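Local atomic coordinates of endoglucanase A (Clostridium longisporum, PDB entry 6Q1I), a protein that hydrolyses internal beta-1,4-glucosidic linkages in barley beta-glucan, lichenan and carboxymethylcellulose, and also degrades xylan, through its family 5 glycoside hydrolase domain. Residues A59-I64 and D106-I111. Sequence-based numbering, arbitrary orientation.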
ATOM      1  N   ALA A  59      12.093 -13.032 -11.818  1.00 10.53           N
ATOM      2  CA  ALA A  59      12.754 -13.859 -10.814  1.00 10.82           C
ATOM      3  C   ALA A  59      12.618 -13.270  -9.413  1.00 10.72           C
ATOM      4  O   ALA A  59      12.527 -14.021  -8.436  1.00 11.06           O
ATOM      5  CB  ALA A  59      14.225 -14.056 -11.180  1.00 11.88           C
ATOM      6  N   MET A  60      12.611 -11.941  -9.284  1.00  9.96           N
ATOM      7  CA  MET A  60      12.386 -11.346  -7.968  1.00  9.89           C
ATOM      8  C   MET A  60      10.984 -11.658  -7.465  1.00  9.74           C
ATOM      9  O   MET A  60      10.796 -12.021  -6.296  1.00 10.38           O
ATOM     10  CB  MET A  60      12.566  -9.831  -8.040  1.00  9.95           C
ATOM     11  CG  MET A  60      13.952  -9.380  -8.393  1.00 10.00           C
ATOM     12  SD  MET A  60      13.976  -7.624  -8.760  1.00 11.15           S
ATOM     13  CE  MET A  60      15.593  -7.452  -9.500  1.00 12.17           C
ATOM     14  N   ILE A  61       9.992 -11.520  -8.342  1.00  9.25           N
ATOM     15  CA  ILE A  61       8.609 -11.811  -7.983  1.00  9.45           C
ATOM     16  C   ILE A  61       8.450 -13.286  -7.627  1.00 10.03           C
ATOM     17  O   ILE A  61       7.764 -13.634  -6.657  1.00 10.21           O
ATOM     18  CB  ILE A  61       7.680 -11.385  -9.136  1.00 10.09           C
ATOM     19  CG1 ILE A  61       7.849  -9.892  -9.447  1.00 10.29           C
ATOM     20  CG2 ILE A  61       6.226 -11.734  -8.811  1.00 10.49           C
ATOM     21  CD1 ILE A  61       7.679  -8.958  -8.264  1.00 11.31           C
ATOM     22  N   ASP A  62       9.077 -14.173  -8.410  1.00 10.82           N
ATOM     23  CA  ASP A  62       9.034 -15.599  -8.121  1.00 11.71           C
ATOM     24  C   ASP A  62       9.552 -15.893  -6.718  1.00 10.69           C
ATOM     25  O   ASP A  62       9.012 -16.756  -6.021  1.00 12.10           O
ATOM     26  CB  ASP A  62       9.906 -16.375  -9.109  1.00 12.20           C
ATOM     27  CG  ASP A  62       9.420 -16.326 -10.551  1.00 13.15           C
ATOM     28  OD1 ASP A  62       8.258 -15.975 -10.853  1.00 13.34           O
ATOM     29  OD2 ASP A  62      10.248 -16.714 -11.411  1.00 15.16           O
ATOM     30  N   LYS A  63      10.631 -15.218  -6.308  1.00 11.14           N
ATOM     31  CA  LYS A  63      11.189 -15.444  -4.979  1.00 11.84           C
ATOM     32  C   LYS A  63      10.172 -15.107  -3.893  1.00 11.49           C
ATOM     33  O   LYS A  63      10.043 -15.836  -2.903  1.00 12.28           O
ATOM     34  CB  LYS A  63      12.450 -14.599  -4.820  1.00 14.56           C
ATOM     35  CG  LYS A  63      13.238 -14.872  -3.566  1.00 16.48           C
ATOM     36  CD  LYS A  63      14.187 -16.044  -3.728  1.00 18.78           C
ATOM     37  CE  LYS A  63      14.895 -16.310  -2.423  1.00 20.22           C
ATOM     38  NZ  LYS A  63      16.009 -17.256  -2.587  1.00 23.04           N
ATOM     39  N   ILE A  64       9.444 -14.002  -4.062  1.00 10.05           N
ATOM     40  CA  ILE A  64       8.419 -13.598  -3.102  1.00  9.96           C
ATOM     41  C   ILE A  64       7.284 -14.620  -3.059  1.00 10.73           C
ATOM     42  O   ILE A  64       6.860 -15.060  -1.983  1.00 10.70           O
ATOM     43  CB  ILE A  64       7.921 -12.185  -3.458  1.00  9.58           C
ATOM     44  CG1 ILE A  64       9.060 -11.171  -3.346  1.00 10.38           C
ATOM     45  CG2 ILE A  64       6.731 -11.766  -2.591  1.00  9.87           C
ATOM     46  CD1 ILE A  64       9.730 -11.120  -1.996  1.00 11.33           C
ATOM     47  N   ASP A 106       2.124 -15.394 -11.422  1.00 11.17           N
ATOM     48  CA  ASP A 106       2.539 -16.194 -10.274  1.00 11.23           C
ATOM     49  C   ASP A 106       1.406 -16.469  -9.295  1.00 12.32           C
ATOM     50  O   ASP A 106       1.669 -16.917  -8.174  1.00 12.73           O
ATOM     51  CB  ASP A 106       3.708 -15.512  -9.555  1.00 12.31           C
ATOM     52  CG  ASP A 106       5.035 -15.768 -10.229  1.00 13.75           C
ATOM     53  OD1 ASP A 106       5.064 -16.434 -11.294  1.00 14.64           O
ATOM     54  OD2 ASP A 106       6.057 -15.303  -9.685  1.00 13.05           O
ATOM     55  N   ASP A 107       0.160 -16.208  -9.685  1.00 11.50           N
ATOM     56  CA  ASP A 107      -1.011 -16.530  -8.866  1.00 12.75           C
ATOM     57  C   ASP A 107      -1.092 -15.686  -7.597  1.00 13.20           C
ATOM     58  O   ASP A 107      -1.664 -16.113  -6.600  1.00 17.56           O
ATOM     59  CB  ASP A 107      -1.082 -18.028  -8.536  1.00 15.19           C
ATOM     60  CG  ASP A 107      -2.469 -18.471  -8.144  1.00 21.76           C
ATOM     61  OD1 ASP A 107      -3.437 -17.849  -8.626  1.00 24.26           O
ATOM     62  OD2 ASP A 107      -2.594 -19.436  -7.356  1.00 26.04           O
ATOM     63  N   LEU A 108      -0.551 -14.475  -7.635  1.00 10.42           N
ATOM     64  CA  LEU A 108      -0.619 -13.551  -6.516  1.00  9.70           C
ATOM     65  C   LEU A 108      -1.819 -12.624  -6.662  1.00  9.65           C
ATOM     66  O   LEU A 108      -2.251 -12.309  -7.778  1.00 11.17           O
ATOM     67  CB  LEU A 108       0.654 -12.697  -6.473  1.00 10.52           C
ATOM     68  CG  LEU A 108       1.942 -13.470  -6.188  1.00 11.41           C
ATOM     69  CD1 LEU A 108       3.150 -12.653  -6.572  1.00 12.06           C
ATOM     70  CD2 LEU A 108       2.019 -13.852  -4.711  1.00 13.89           C
ATOM     71  N   TYR A 109      -2.362 -12.188  -5.521  1.00  8.37           N
ATOM     72  CA  TYR A 109      -3.175 -10.977  -5.509  1.00  8.42           C
ATOM     73  C   TYR A 109      -2.246  -9.790  -5.713  1.00  8.78           C
ATOM     74  O   TYR A 109      -1.110  -9.785  -5.228  1.00  9.02           O
ATOM     75  CB  TYR A 109      -3.943 -10.827  -4.181  1.00  9.28           C
ATOM     76  CG  TYR A 109      -4.944 -11.933  -4.004  1.00 10.82           C
ATOM     77  CD1 TYR A 109      -4.596 -13.112  -3.364  1.00 12.73           C
ATOM     78  CD2 TYR A 109      -6.215 -11.835  -4.548  1.00 12.87           C
ATOM     79  CE1 TYR A 109      -5.488 -14.163  -3.260  1.00 14.98           C
ATOM     80  CE2 TYR A 109      -7.115 -12.875  -4.444  1.00 16.13           C
ATOM     81  CZ  TYR A 109      -6.752 -14.038  -3.801  1.00 17.13           C
ATOM     82  OH  TYR A 109      -7.660 -15.074  -3.710  1.00 21.19           O
ATOM     83  N   VAL A 110      -2.712  -8.799  -6.461  1.00  7.78           N
ATOM     84  CA  VAL A 110      -1.927  -7.613  -6.771  1.00  7.71           C
ATOM     85  C   VAL A 110      -2.747  -6.393  -6.392  1.00  7.17           C
ATOM     86  O   VAL A 110      -3.904  -6.268  -6.805  1.00  8.76           O
ATOM     87  CB  VAL A 110      -1.556  -7.563  -8.263  1.00  9.06           C
ATOM     88  CG1 VAL A 110      -0.891  -6.246  -8.597  1.00 10.78           C
ATOM     89  CG2 VAL A 110      -0.662  -8.738  -8.598  1.00 12.42           C
ATOM     90  N   ILE A 111      -2.147  -5.489  -5.626  1.00  7.25           N
ATOM     91  CA  ILE A 111      -2.733  -4.187  -5.331  1.00  7.13           C
ATOM     92  C   ILE A 111      -1.982  -3.159  -6.166  1.00  7.28           C
ATOM     93  O   ILE A 111      -0.771  -2.974  -5.983  1.00  8.23           O
ATOM     94  CB  ILE A 111      -2.612  -3.833  -3.840  1.00  7.23           C
ATOM     95  CG1 ILE A 111      -3.317  -4.850  -2.946  1.00  7.38           C
ATOM     96  CG2 ILE A 111      -3.143  -2.421  -3.614  1.00  8.22           C
ATOM     97  CD1 ILE A 111      -2.887  -4.771  -1.480  1.00  8.17           C
TER
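Asp62 and Asp106 bring their carboxylates together where helix 58-67 passes the turn before strand 109-113. OD1 of Asp62 lies 2.6 Å from OD2 of Asp106. At this distance one of the two acid groups probably carries a proton. The side chains meet at about a right angle, and their carboxylate planes are turned 36° apart. The carboxyl carbon of Asp62 lies beside its backbone N (chi1 -65°), and the small second torsion (-17°) then sets OD1 against Asp106, although the bond from CA to CB points away overall. Lys58, one turn earlier on the helix, forms salt bridges with OD1 of Asp62 and OD1 of Asp106. Its positive charge would offset the repulsion between the two acids, to the extent that both are ionised.

The apolar half is made by Ile61. Its CG2 branch, anti to the backbone N, reaches across to Leu108 CD1 at 3.9 Å. The same methyl lies 3.7 Å from Asp106 OD2, while CG1 and CD1 of Ile61 lead away. Leu108 also packs on Ile72 of strand 71-74. Asp107, with positive phi, is the C' residue of the Schellman motif ending helix 90-105. The contact thus joins helix 58-67 to the turn from the next outer helix, 90-105, into strand 109-113, at the N-terminal end of the strands of a (beta/alpha)8 TIM barrel.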